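Local coordinates for protein peptidase M3B, oligoendopeptidase F (Enterococcus faecium, PDB 2QR4) that probably cleaves oligopeptides as a zinc-dependent metalloendopeptidase of the M3 family, at residues 118-121 with 122-126; 267-270 with 271-275; 53-56 with 57-61; 457-461 with 462-466; 514-517 with 518-522. One frame throughout, in Å; residues are numbered along the deposited sequence.

Interaction 1: 118-121 with 122-126; sequences HYIQ and QIVDN
Gln121 O accepts from Asp125 N at 2.9 Å, with an N-H...O angle of 150°, while one residue earlier Val124 N reaches Ile120 O at 3.1 Å. The side chains of the Gln121-Asp125 pair meet without a hydrogen bond: the first torsion of Gln121, with CG anti to the backbone N, brings CG to 3.7 Å from Asp125 OD1, and the bend at the second then turns the amide beside the carboxylate, their planes 17° apart. On the apolar flank, Ile123 CD1 sits over one face of the Tyr119 ring, 4.0 Å from its centroid, a CH-pi contact. Ile123 CG1, set beside the backbone N (chi1 -65°), heads back toward that ring. Ile120 CD1 lies 4.2 Å from Ile123 CD1, and Ile120 CG2 meets Val124 CG2 at 4.3 Å. Ile120, Ile123 and Val124 are buried against helices 91-95 and 100-109, and Tyr119 also touches Phe91 and Leu44. With the more polar residues on the other flank, this is an amphipathic helix, the short helix 117-124 of a largely helical fold.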
loop_
_atom_site.group_PDB
_atom_site.type_symbol
_atom_site.label_atom_id
_atom_site.label_comp_id
_atom_site.label_asym_id
_atom_site.label_seq_id
_atom_site.Cartn_x
_atom_site.Cartn_y
_atom_site.Cartn_z
ATOM N N HIS A 118 -22.061 -29.090 -1.827
ATOM C CA HIS A 118 -21.438 -28.328 -0.753
ATOM C C HIS A 118 -20.876 -26.982 -1.242
ATOM O O HIS A 118 -20.889 -25.984 -0.513
ATOM C CB HIS A 118 -20.386 -29.193 -0.043
ATOM C CG HIS A 118 -19.081 -28.500 0.198
ATOM N ND1 HIS A 118 -18.847 -27.719 1.310
ATOM C CD2 HIS A 118 -17.933 -28.487 -0.521
ATOM C CE1 HIS A 118 -17.615 -27.244 1.259
ATOM N NE2 HIS A 118 -17.038 -27.695 0.158
ATOM N N TYR A 119 -20.414 -26.944 -2.487
ATOM C CA TYR A 119 -19.926 -25.691 -3.055
ATOM C C TYR A 119 -21.079 -24.764 -3.433
ATOM O O TYR A 119 -21.033 -23.559 -3.169
ATOM C CB TYR A 119 -19.019 -25.950 -4.254
ATOM C CG TYR A 119 -18.703 -24.711 -5.041
ATOM C CD1 TYR A 119 -17.745 -23.805 -4.593
ATOM C CD2 TYR A 119 -19.371 -24.435 -6.234
ATOM C CE1 TYR A 119 -17.458 -22.650 -5.314
ATOM C CE2 TYR A 119 -19.090 -23.292 -6.964
ATOM C CZ TYR A 119 -18.132 -22.400 -6.498
ATOM O OH TYR A 119 -17.849 -21.259 -7.220
ATOM N N ILE A 120 -22.117 -25.326 -4.043
ATOM C CA ILE A 120 -23.310 -24.556 -4.385
ATOM C C ILE A 120 -24.082 -24.128 -3.129
ATOM O O ILE A 120 -24.726 -23.085 -3.113
ATOM C CB ILE A 120 -24.226 -25.342 -5.350
ATOM C CG1 ILE A 120 -23.522 -25.527 -6.697
ATOM C CG2 ILE A 120 -25.557 -24.626 -5.547
ATOM C CD1 ILE A 120 -22.876 -24.247 -7.220
ATOM N N GLN A 121 -23.985 -24.935 -2.078
ATOM C CA GLN A 121 -24.629 -24.648 -0.805
ATOM C C GLN A 121 -24.092 -23.372 -0.169
ATOM O O GLN A 121 -24.868 -22.551 0.318
ATOM C CB GLN A 121 -24.438 -25.820 0.164
ATOM C CG GLN A 121 -25.268 -25.723 1.426
ATOM C CD GLN A 121 -26.720 -26.061 1.175
ATOM O OE1 GLN A 121 -27.092 -27.233 1.101
ATOM N NE2 GLN A 121 -27.553 -25.037 1.042
ATOM N N GLN A 122 -22.770 -23.216 -0.160
ATOM C CA GLN A 122 -22.136 -22.032 0.413
ATOM C C GLN A 122 -22.651 -20.798 -0.273
ATOM O O GLN A 122 -22.985 -19.800 0.377
ATOM C CB GLN A 122 -20.615 -22.082 0.260
ATOM C CG GLN A 122 -19.874 -22.602 1.475
ATOM C CD GLN A 122 -20.428 -23.924 1.986
ATOM O OE1 GLN A 122 -21.597 -24.022 2.369
ATOM N NE2 GLN A 122 -19.580 -24.944 2.009
ATOM N N ILE A 123 -22.711 -20.873 -1.596
ATOM C CA ILE A 123 -23.123 -19.732 -2.390
ATOM C C ILE A 123 -24.544 -19.327 -2.048
ATOM O O ILE A 123 -24.793 -18.155 -1.780
ATOM C CB ILE A 123 -22.977 -19.999 -3.883
ATOM C CG1 ILE A 123 -21.493 -20.180 -4.217
ATOM C CG2 ILE A 123 -23.577 -18.846 -4.672
ATOM C CD1 ILE A 123 -21.253 -20.724 -5.568
ATOM N N VAL A 124 -25.451 -20.307 -2.030
ATOM C CA VAL A 124 -26.856 -20.097 -1.673
ATOM C C VAL A 124 -27.017 -19.526 -0.263
ATOM O O VAL A 124 -27.878 -18.676 -0.016
ATOM C CB VAL A 124 -27.666 -21.414 -1.801
ATOM C CG1 VAL A 124 -29.014 -21.324 -1.071
ATOM C CG2 VAL A 124 -27.868 -21.773 -3.270
ATOM N N ASP A 125 -26.177 -19.988 0.656
ATOM C CA ASP A 125 -26.234 -19.530 2.039
ATOM C C ASP A 125 -25.613 -18.146 2.188
ATOM O O ASP A 125 -25.649 -17.555 3.258
ATOM C CB ASP A 125 -25.480 -20.498 2.958
ATOM C CG ASP A 125 -26.220 -21.792 3.186
ATOM O OD1 ASP A 125 -25.558 -22.759 3.610
ATOM O OD2 ASP A 125 -27.449 -21.851 2.951
ATOM N N ASN A 126 -25.037 -17.635 1.113
ATOM C CA ASN A 126 -24.262 -16.409 1.175
ATOM C C ASN A 126 -24.909 -15.365 0.276
ATOM O O ASN A 126 -24.304 -14.356 -0.086
ATOM C CB ASN A 126 -22.849 -16.707 0.695
ATOM C CG ASN A 126 -21.813 -15.909 1.415
ATOM O OD1 ASN A 126 -20.790 -15.546 0.834
ATOM N ND2 ASN A 126 -22.054 -15.631 2.693
#

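Interaction 2: 267-270 with 271-275; sequences MELR and KRLLE
Lys271 to Leu274 pair with Met267 to Arg270 through the i to i+4 bonds of an alpha helix, the last turns of helix 260-274, which Glu275 leaves with positive phi. Of the backbone bonds, Arg272 N to Glu268 O measures 2.9 Å, and Leu274 N to Arg270 O 3.0 Å. Apolar contact joins Leu269 CD1 to Leu273 CG at 4.2 Å; both leucines face helix 557-579, where Leu269 touches Leu570 and Leu573, and Leu273 touches Ile577. Arg270 and Leu274 run side by side in the same direction, Arg270 CG to Leu274 CD1 4.2 Å, and the guanidinium of Arg270 is held from outside by Thr286 O. Among the charged groups, Arg272 folds back at its third torsion (chi3 -63°), and Glu268 O lies 4.0 Å above its guanidinium plane, over the centre. The charged ends of Glu268 and Lys271 do not touch: a single water bridges them, donating to Glu268 OE1 at 3.1 Å and accepting from Lys271 NZ at 2.7 Å.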
loop_
_atom_site.group_PDB
_atom_site.type_symbol
_atom_site.label_atom_id
_atom_site.label_comp_id
_atom_site.label_asym_id
_atom_site.label_seq_id
_atom_site.Cartn_x
_atom_site.Cartn_y
_atom_site.Cartn_z
HETATM N N MSE A 267 4.645 -15.256 35.360
HETATM C CA MSE A 267 5.700 -14.257 35.201
HETATM C C MSE A 267 6.451 -13.991 36.523
HETATM O O MSE A 267 7.675 -13.884 36.523
HETATM C CB MSE A 267 5.133 -12.976 34.592
HETATM C CG MSE A 267 4.599 -13.175 33.170
HETATM SE SE MSE A 267 5.942 -13.765 31.832
HETATM C CE MSE A 267 5.787 -15.709 31.988
ATOM N N GLU A 268 5.738 -13.935 37.647
ATOM C CA GLU A 268 6.408 -13.866 38.945
ATOM C C GLU A 268 7.373 -15.036 39.110
ATOM O O GLU A 268 8.500 -14.866 39.595
ATOM C CB GLU A 268 5.411 -13.853 40.117
ATOM C CG GLU A 268 4.394 -12.703 40.079
ATOM C CD GLU A 268 4.957 -11.333 40.534
ATOM O OE1 GLU A 268 6.151 -11.219 40.927
ATOM O OE2 GLU A 268 4.175 -10.356 40.491
ATOM N N LEU A 269 6.933 -16.224 38.705
ATOM C CA LEU A 269 7.759 -17.417 38.883
ATOM C C LEU A 269 9.010 -17.303 38.027
ATOM O O LEU A 269 10.121 -17.546 38.498
ATOM C CB LEU A 269 6.983 -18.682 38.538
ATOM C CG LEU A 269 7.790 -19.968 38.563
ATOM C CD1 LEU A 269 8.399 -20.167 39.935
ATOM C CD2 LEU A 269 6.875 -21.120 38.193
ATOM N N ARG A 270 8.836 -16.913 36.772
ATOM C CA ARG A 270 10.001 -16.686 35.924
ATOM C C ARG A 270 10.972 -15.623 36.501
ATOM O O ARG A 270 12.189 -15.769 36.406
ATOM C CB ARG A 270 9.556 -16.362 34.504
ATOM C CG ARG A 270 10.627 -15.770 33.611
ATOM C CD ARG A 270 10.115 -15.653 32.168
ATOM N NE ARG A 270 10.036 -16.961 31.518
ATOM C CZ ARG A 270 11.026 -17.495 30.808
ATOM N NH1 ARG A 270 10.869 -18.681 30.260
ATOM N NH2 ARG A 270 12.176 -16.839 30.643
ATOM N N LYS A 271 10.439 -14.577 37.126
ATOM C CA LYS A 271 11.293 -13.557 37.738
ATOM C C LYS A 271 12.113 -14.179 38.857
ATOM O O LYS A 271 13.324 -13.988 38.934
ATOM C CB LYS A 271 10.463 -12.393 38.271
ATOM C CG LYS A 271 11.261 -11.338 39.020
ATOM C CD LYS A 271 10.457 -10.038 39.075
ATOM C CE LYS A 271 11.031 -9.027 40.064
ATOM N NZ LYS A 271 10.231 -7.772 40.026
ATOM N N ARG A 272 11.446 -14.944 39.712
ATOM C CA ARG A 272 12.128 -15.669 40.771
ATOM C C ARG A 272 13.205 -16.610 40.244
ATOM O O ARG A 272 14.310 -16.640 40.774
ATOM C CB ARG A 272 11.134 -16.443 41.640
ATOM C CG ARG A 272 10.452 -15.599 42.719
ATOM C CD ARG A 272 9.738 -16.474 43.765
ATOM N NE ARG A 272 8.656 -17.259 43.165
ATOM C CZ ARG A 272 7.415 -16.811 42.979
ATOM N NH1 ARG A 272 7.084 -15.578 43.354
ATOM N NH2 ARG A 272 6.502 -17.594 42.415
ATOM N N LEU A 273 12.888 -17.384 39.213
ATOM C CA LEU A 273 13.853 -18.358 38.703
ATOM C C LEU A 273 15.110 -17.686 38.152
ATOM O O LEU A 273 16.221 -18.152 38.408
ATOM C CB LEU A 273 13.223 -19.284 37.658
ATOM C CG LEU A 273 12.265 -20.346 38.226
ATOM C CD1 LEU A 273 11.650 -21.190 37.118
ATOM C CD2 LEU A 273 12.984 -21.241 39.202
ATOM N N LEU A 274 14.930 -16.597 37.405
ATOM C CA LEU A 274 16.053 -15.848 36.834
ATOM C C LEU A 274 16.801 -15.045 37.887
ATOM O O LEU A 274 17.985 -14.776 37.729
ATOM C CB LEU A 274 15.591 -14.904 35.710
ATOM C CG LEU A 274 15.155 -15.646 34.452
ATOM C CD1 LEU A 274 14.636 -14.685 33.437
ATOM C CD2 LEU A 274 16.310 -16.477 33.885
ATOM N N GLU A 275 16.097 -14.648 38.943
ATOM C CA GLU A 275 16.709 -13.944 40.068
ATOM C C GLU A 275 17.153 -12.543 39.694
ATOM O O GLU A 275 18.043 -11.984 40.339
ATOM C CB GLU A 275 17.911 -14.717 40.614
ATOM C CG GLU A 275 17.562 -16.028 41.300
ATOM C CD GLU A 275 18.763 -16.661 41.993
ATOM O OE1 GLU A 275 19.716 -17.065 41.291
ATOM O OE2 GLU A 275 18.753 -16.745 43.240
HETATM O O HOH W 1 7.927 -8.677 41.169
#

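Interaction 3: 53-56 with 57-61; sequences IYVY and AHLKN
Tyr54 OH takes a weak hydrogen bond from His58 ND1, 3.4 Å long with an N-H...O angle of 146°, and the hydroxyl meets the imidazole at its edge, near the ring plane. Both residues set CG anti to the backbone N (chi1 176° for Tyr54), which sends the two rings out side by side from successive turns; their centroids stand 5.7 Å apart, with the planes inclined obliquely at 53°. One flank over, Tyr56 and Lys60 also run alongside each other: the aliphatic chain of the lysine, bent at its second and fourth torsions, passes the phenol end, Lys60 CD lying 3.6 Å from Tyr56 OH while Lys60 NZ stays 4.2 Å from that oxygen. Val55 CG1 and Leu59 CD1 add a looser apolar touch at 4.3 Å. Beneath these pairs run the backbone bonds, such as His58 N to Tyr54 O at 2.9 Å. Farther out, helix 68-87 positions the first pair: Phe81 stacks on the Tyr54 ring and Tyr74 meets the His58 ring steeply. Ala57 packs on Leu73 and Ala77 of the same helix. Later residues of that helix meet earlier ones of this helix, as expected of an antiparallel helical hairpin, here formed by helices 33-63 and 68-87.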
loop_
_atom_site.group_PDB
_atom_site.type_symbol
_atom_site.label_atom_id
_atom_site.label_comp_id
_atom_site.label_asym_id
_atom_site.label_seq_id
_atom_site.Cartn_x
_atom_site.Cartn_y
_atom_site.Cartn_z
ATOM N N ILE A 53 -1.019 -21.820 -8.907
ATOM C CA ILE A 53 0.071 -20.987 -9.392
ATOM C C ILE A 53 0.272 -19.746 -8.518
ATOM O O ILE A 53 1.393 -19.387 -8.177
ATOM C CB ILE A 53 -0.221 -20.528 -10.827
ATOM C CG1 ILE A 53 -0.346 -21.739 -11.755
ATOM C CG2 ILE A 53 0.840 -19.560 -11.336
ATOM C CD1 ILE A 53 -0.848 -21.355 -13.127
ATOM N N TYR A 54 -0.814 -19.078 -8.154
ATOM C CA TYR A 54 -0.685 -17.923 -7.280
ATOM C C TYR A 54 -0.013 -18.271 -5.931
ATOM O O TYR A 54 1.043 -17.724 -5.585
ATOM C CB TYR A 54 -2.035 -17.269 -7.042
ATOM C CG TYR A 54 -1.951 -16.131 -6.062
ATOM C CD1 TYR A 54 -1.647 -14.838 -6.492
ATOM C CD2 TYR A 54 -2.170 -16.345 -4.701
ATOM C CE1 TYR A 54 -1.584 -13.793 -5.597
ATOM C CE2 TYR A 54 -2.094 -15.304 -3.799
ATOM C CZ TYR A 54 -1.796 -14.032 -4.254
ATOM O OH TYR A 54 -1.712 -13.000 -3.356
ATOM N N VAL A 55 -0.640 -19.172 -5.181
ATOM C CA VAL A 55 -0.117 -19.626 -3.899
ATOM C C VAL A 55 1.364 -20.008 -3.996
ATOM O O VAL A 55 2.171 -19.637 -3.141
ATOM C CB VAL A 55 -0.950 -20.811 -3.358
ATOM C CG1 VAL A 55 -0.149 -21.648 -2.363
ATOM C CG2 VAL A 55 -2.246 -20.300 -2.747
ATOM N N TYR A 56 1.727 -20.718 -5.055
ATOM C CA TYR A 56 3.112 -21.128 -5.246
ATOM C C TYR A 56 4.068 -19.952 -5.413
ATOM O O TYR A 56 5.142 -19.919 -4.804
ATOM C CB TYR A 56 3.246 -22.041 -6.459
ATOM C CG TYR A 56 4.683 -22.399 -6.761
ATOM C CD1 TYR A 56 5.442 -23.128 -5.845
ATOM C CD2 TYR A 56 5.290 -22.006 -7.953
ATOM C CE1 TYR A 56 6.764 -23.466 -6.109
ATOM C CE2 TYR A 56 6.614 -22.345 -8.233
ATOM C CZ TYR A 56 7.345 -23.074 -7.304
ATOM O OH TYR A 56 8.658 -23.413 -7.558
ATOM N N ALA A 57 3.690 -19.000 -6.258
ATOM C CA ALA A 57 4.547 -17.861 -6.525
ATOM C C ALA A 57 4.665 -16.977 -5.284
ATOM O O ALA A 57 5.720 -16.408 -5.013
ATOM C CB ALA A 57 4.010 -17.069 -7.689
ATOM N N HIS A 58 3.570 -16.876 -4.538
ATOM C CA HIS A 58 3.537 -16.086 -3.323
ATOM C C HIS A 58 4.516 -16.707 -2.339
ATOM O O HIS A 58 5.333 -16.010 -1.737
ATOM C CB HIS A 58 2.121 -16.078 -2.759
ATOM C CG HIS A 58 1.914 -15.140 -1.616
ATOM N ND1 HIS A 58 1.067 -14.054 -1.692
ATOM C CD2 HIS A 58 2.419 -15.137 -0.361
ATOM C CE1 HIS A 58 1.071 -13.414 -0.537
ATOM N NE2 HIS A 58 1.879 -14.054 0.289
ATOM N N LEU A 59 4.460 -18.029 -2.201
ATOM C CA LEU A 59 5.370 -18.715 -1.289
ATOM C C LEU A 59 6.822 -18.421 -1.628
ATOM O O LEU A 59 7.599 -18.008 -0.773
ATOM C CB LEU A 59 5.117 -20.226 -1.271
ATOM C CG LEU A 59 4.323 -20.711 -0.051
ATOM C CD1 LEU A 59 2.999 -19.950 0.089
ATOM C CD2 LEU A 59 4.091 -22.223 -0.098
ATOM N N LYS A 60 7.182 -18.635 -2.887
ATOM C CA LYS A 60 8.530 -18.373 -3.337
ATOM C C LYS A 60 8.953 -16.916 -3.077
ATOM O O LYS A 60 10.081 -16.654 -2.665
ATOM C CB LYS A 60 8.674 -18.751 -4.808
ATOM C CG LYS A 60 9.058 -20.199 -5.014
ATOM C CD LYS A 60 9.963 -20.350 -6.232
ATOM C CE LYS A 60 10.688 -21.699 -6.227
ATOM N NZ LYS A 60 11.656 -21.845 -5.098
ATOM N N ASN A 61 8.041 -15.976 -3.301
ATOM C CA ASN A 61 8.308 -14.579 -3.002
ATOM C C ASN A 61 8.652 -14.399 -1.527
ATOM O O ASN A 61 9.676 -13.802 -1.187
ATOM C CB ASN A 61 7.097 -13.724 -3.355
ATOM C CG ASN A 61 7.385 -12.235 -3.268
ATOM O OD1 ASN A 61 6.622 -11.469 -2.677
ATOM N ND2 ASN A 61 8.481 -11.817 -3.876
#

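Interaction 4: 457-461 with 462-466; sequences VPLTS and EYLSD
Val457 and Tyr463 cross at about a right angle, the CG2 methyl of the valine reaching Tyr463 CE2 at 3.6 Å. Leu459 CD1 approaches the same ring at its edge, while Leu459 CG comes within 3.8 Å of Leu464 CD1, the two leucines lying aslant. Leu459 is the centre of an inverse gamma turn, which bends the chain just ahead of helix 461-476. Thr460 also stands nearly perpendicular to Tyr463. Its OG1 is placed between the backbone N and carbonyl carbon (chi1 63°), facing the helix start, and accepts from Tyr463 N at 3.1 Å and 166°: an N-cap. Ser461 O is gripped twice by Ser465, whose N at 2.9 Å and OG at 2.6 Å approach from opposite faces of the carbonyl plane. Trp490 NE1 also bonds that OG, and Glu452 bonds the Tyr463 hydroxyl. Glu462 extends away to Thr68 of the second subunit, so the helix start also borders the dimer contact. The chemistry implies a well-anchored beginning: Thr460 supplies an acceptor for a first-turn N-H, and the double grip of Ser465 ties its hydroxyl to the backbone one turn back.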
loop_
_atom_site.group_PDB
_atom_site.type_symbol
_atom_site.label_atom_id
_atom_site.label_comp_id
_atom_site.label_asym_id
_atom_site.label_seq_id
_atom_site.Cartn_x
_atom_site.Cartn_y
_atom_site.Cartn_z
ATOM N N VAL A 457 -11.747 6.150 13.998
ATOM C CA VAL A 457 -10.606 6.681 14.724
ATOM C C VAL A 457 -9.281 6.366 14.040
ATOM O O VAL A 457 -8.961 5.210 13.785
ATOM C CB VAL A 457 -10.617 6.391 16.260
ATOM C CG1 VAL A 457 -11.814 5.587 16.669
ATOM C CG2 VAL A 457 -9.311 5.793 16.725
ATOM N N PRO A 458 -8.506 7.414 13.739
ATOM C CA PRO A 458 -7.261 7.241 13.006
ATOM C C PRO A 458 -6.288 6.302 13.715
ATOM O O PRO A 458 -5.979 6.456 14.904
ATOM C CB PRO A 458 -6.679 8.655 12.965
ATOM C CG PRO A 458 -7.867 9.550 13.137
ATOM C CD PRO A 458 -8.729 8.820 14.109
ATOM N N LEU A 459 -5.797 5.344 12.959
ATOM C CA LEU A 459 -4.808 4.413 13.432
ATOM C C LEU A 459 -3.398 4.941 13.205
ATOM O O LEU A 459 -2.620 4.336 12.481
ATOM C CB LEU A 459 -4.993 3.102 12.687
ATOM C CG LEU A 459 -5.844 2.031 13.374
ATOM C CD1 LEU A 459 -6.932 2.605 14.236
ATOM C CD2 LEU A 459 -6.414 1.054 12.373
ATOM N N THR A 460 -3.048 6.054 13.837
ATOM C CA THR A 460 -1.667 6.544 13.758
ATOM C C THR A 460 -0.714 5.607 14.521
ATOM O O THR A 460 -1.140 4.876 15.431
ATOM C CB THR A 460 -1.571 7.934 14.397
ATOM O OG1 THR A 460 -1.908 7.823 15.785
ATOM C CG2 THR A 460 -2.546 8.917 13.721
ATOM N N SER A 461 0.577 5.650 14.202
ATOM C CA SER A 461 1.538 4.891 15.000
ATOM C C SER A 461 1.482 5.224 16.477
ATOM O O SER A 461 1.685 4.340 17.317
ATOM C CB SER A 461 2.971 5.051 14.503
ATOM O OG SER A 461 3.339 6.402 14.454
ATOM N N GLU A 462 1.227 6.489 16.809
ATOM C CA GLU A 462 1.168 6.865 18.227
ATOM C C GLU A 462 0.021 6.109 18.903
ATOM O O GLU A 462 0.209 5.475 19.929
ATOM C CB GLU A 462 1.006 8.376 18.418
ATOM C CG GLU A 462 1.175 8.859 19.889
ATOM C CD GLU A 462 1.046 10.394 20.043
ATOM O OE1 GLU A 462 0.156 10.859 20.798
ATOM O OE2 GLU A 462 1.820 11.145 19.396
ATOM N N TYR A 463 -1.165 6.172 18.312
ATOM C CA TYR A 463 -2.325 5.542 18.900
ATOM C C TYR A 463 -2.168 4.022 18.956
ATOM O O TYR A 463 -2.552 3.380 19.935
ATOM C CB TYR A 463 -3.567 5.888 18.095
ATOM C CG TYR A 463 -4.824 5.349 18.706
ATOM C CD1 TYR A 463 -5.206 5.728 19.988
ATOM C CD2 TYR A 463 -5.627 4.454 18.018
ATOM C CE1 TYR A 463 -6.372 5.240 20.562
ATOM C CE2 TYR A 463 -6.796 3.962 18.580
ATOM C CZ TYR A 463 -7.167 4.364 19.849
ATOM O OH TYR A 463 -8.323 3.882 20.423
ATOM N N LEU A 464 -1.616 3.449 17.899
ATOM C CA LEU A 464 -1.430 1.987 17.841
ATOM C C LEU A 464 -0.470 1.550 18.951
ATOM O O LEU A 464 -0.711 0.573 19.661
ATOM C CB LEU A 464 -0.886 1.573 16.472
ATOM C CG LEU A 464 -1.690 0.821 15.398
ATOM C CD1 LEU A 464 -3.163 0.660 15.674
ATOM C CD2 LEU A 464 -1.462 1.433 14.060
ATOM N N SER A 465 0.602 2.314 19.115
ATOM C CA SER A 465 1.656 1.974 20.055
ATOM C C SER A 465 1.232 2.138 21.500
ATOM O O SER A 465 1.425 1.221 22.298
ATOM C CB SER A 465 2.915 2.765 19.739
ATOM O OG SER A 465 3.242 2.586 18.363
ATOM N N ASP A 466 0.629 3.276 21.836
ATOM C CA ASP A 466 0.064 3.462 23.179
ATOM C C ASP A 466 -0.966 2.367 23.496
ATOM O O ASP A 466 -1.025 1.865 24.617
ATOM C CB ASP A 466 -0.589 4.852 23.332
ATOM C CG ASP A 466 0.419 6.008 23.193
ATOM O OD1 ASP A 466 -0.018 7.184 23.070
ATOM O OD2 ASP A 466 1.649 5.753 23.198
#

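Interaction 5: 514-517 with 518-522; sequences ALAK and KILNQ
Ile519 and Leu520 press on the backbone one turn earlier, Ile519 CG1 lying 3.2 Å from Leu515 O and Leu520 CG 3.2 Å from Ala516 O. Both side chains hold their first branch beside the backbone N (chi1 -64° and -70°), which folds them back over those carbonyls. Lys518 joins this closer packing, its CG resting 3.4 Å from Ala514 O. Leu520 N bonds Ala516 O at 2.8 Å, and the small Ala516 also meets Leu520 CD1 through its CB. This side is walled by helix 394-414 next to Ala516 and Leu520, and by helix 526-536 next to Lys518 and Ile519. Helix 503-520 closes here in a Schellman motif: Gln522, with positive phi, is the C-prime residue, and its N bonds Ile519 O at 2.8 Å, with Glu523 N turned to Lys518 O. The flank of Lys517 and Asn521 is slacker. Lys517 CD merely passes Asn521 OD1 at 3.6 Å, the two side chains slanting across each other, and Lys517 NZ makes a long, weak ion pair with Asp561. Exposed Asn521 gives its ND2 in a weak bond to Leu520 O.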
loop_
_atom_site.group_PDB
_atom_site.type_symbol
_atom_site.label_atom_id
_atom_site.label_comp_id
_atom_site.label_asym_id
_atom_site.label_seq_id
_atom_site.Cartn_x
_atom_site.Cartn_y
_atom_site.Cartn_z
ATOM N N ALA A 514 -8.955 -30.106 25.665
ATOM C CA ALA A 514 -10.232 -30.751 26.006
ATOM C C ALA A 514 -10.331 -32.177 25.467
ATOM O O ALA A 514 -10.930 -33.057 26.095
ATOM C CB ALA A 514 -11.401 -29.926 25.479
ATOM N N LEU A 515 -9.757 -32.398 24.291
ATOM C CA LEU A 515 -9.774 -33.717 23.681
ATOM C C LEU A 515 -8.833 -34.714 24.367
ATOM O O LEU A 515 -9.168 -35.883 24.501
ATOM C CB LEU A 515 -9.469 -33.613 22.186
ATOM C CG LEU A 515 -10.628 -33.097 21.337
ATOM C CD1 LEU A 515 -10.183 -32.910 19.900
ATOM C CD2 LEU A 515 -11.832 -34.073 21.424
ATOM N N ALA A 516 -7.660 -34.263 24.800
ATOM C CA ALA A 516 -6.732 -35.152 25.501
ATOM C C ALA A 516 -7.286 -35.539 26.868
ATOM O O ALA A 516 -7.106 -36.679 27.325
ATOM C CB ALA A 516 -5.359 -34.513 25.654
ATOM N N LYS A 517 -7.964 -34.587 27.508
ATOM C CA LYS A 517 -8.524 -34.800 28.841
ATOM C C LYS A 517 -9.701 -35.777 28.804
ATOM O O LYS A 517 -9.894 -36.549 29.737
ATOM C CB LYS A 517 -8.919 -33.470 29.485
ATOM C CG LYS A 517 -9.087 -33.521 31.007
ATOM C CD LYS A 517 -10.542 -33.753 31.414
ATOM C CE LYS A 517 -11.435 -32.602 30.964
ATOM N NZ LYS A 517 -12.733 -32.579 31.688
ATOM N N LYS A 518 -10.467 -35.766 27.720
ATOM C CA LYS A 518 -11.542 -36.749 27.553
ATOM C C LYS A 518 -10.983 -38.137 27.289
ATOM O O LYS A 518 -11.564 -39.143 27.723
ATOM C CB LYS A 518 -12.493 -36.361 26.414
ATOM C CG LYS A 518 -13.464 -35.261 26.774
ATOM C CD LYS A 518 -14.400 -34.928 25.624
ATOM C CE LYS A 518 -15.293 -33.745 25.998
ATOM N NZ LYS A 518 -14.494 -32.575 26.502
ATOM N N ILE A 519 -9.874 -38.201 26.557
ATOM C CA ILE A 519 -9.278 -39.491 26.254
ATOM C C ILE A 519 -8.597 -40.041 27.506
ATOM O O ILE A 519 -8.855 -41.183 27.910
ATOM C CB ILE A 519 -8.276 -39.423 25.096
ATOM C CG1 ILE A 519 -8.978 -39.030 23.803
ATOM C CG2 ILE A 519 -7.593 -40.776 24.910
ATOM C CD1 ILE A 519 -8.041 -38.437 22.769
ATOM N N LEU A 520 -7.762 -39.222 28.142
ATOM C CA LEU A 520 -6.981 -39.707 29.283
ATOM C C LEU A 520 -7.826 -40.167 30.471
ATOM O O LEU A 520 -7.306 -40.764 31.405
ATOM C CB LEU A 520 -5.964 -38.670 29.742
ATOM C CG LEU A 520 -4.812 -38.444 28.766
ATOM C CD1 LEU A 520 -4.192 -37.088 28.991
ATOM C CD2 LEU A 520 -3.781 -39.534 28.899
ATOM N N ASN A 521 -9.124 -39.889 30.445
ATOM C CA ASN A 521 -9.984 -40.321 31.542
ATOM C C ASN A 521 -11.000 -41.349 31.067
ATOM O O ASN A 521 -11.956 -41.653 31.772
ATOM C CB ASN A 521 -10.684 -39.128 32.212
ATOM C CG ASN A 521 -9.698 -38.098 32.775
ATOM O OD1 ASN A 521 -10.047 -36.930 32.959
ATOM N ND2 ASN A 521 -8.470 -38.526 33.047
ATOM N N GLN A 522 -10.761 -41.896 29.877
ATOM C CA GLN A 522 -11.690 -42.825 29.228
ATOM C C GLN A 522 -13.136 -42.412 29.442
ATOM O O GLN A 522 -13.932 -43.168 29.992
ATOM C CB GLN A 522 -11.511 -44.270 29.709
ATOM C CG GLN A 522 -10.087 -44.710 29.987
ATOM C CD GLN A 522 -9.813 -44.850 31.473
ATOM O OE1 GLN A 522 -10.224 -44.010 32.271
ATOM N NE2 GLN A 522 -9.120 -45.915 31.852
#

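The five contacts are separate local features of one largely helical chain, and none touches another. Interactions 1 and 3 have the closest centres, about 28 Å apart, and are linked through helix 33-63: Tyr119 and Ile120 pack on its earlier part, while 53-61 lies in its later turns. Interaction 4 extends to the second subunit, packing on its helix 68-87, the same element that in its own chain backs interaction 3. Interactions 1 and 2 lie on opposite sides of the chain centre, centres about 53 Å apart. The HExxH zinc motif of the family falls on helix 361-379; helix 394-414, which interaction 5 packs against, probably supplies the third ligand, as in relatives.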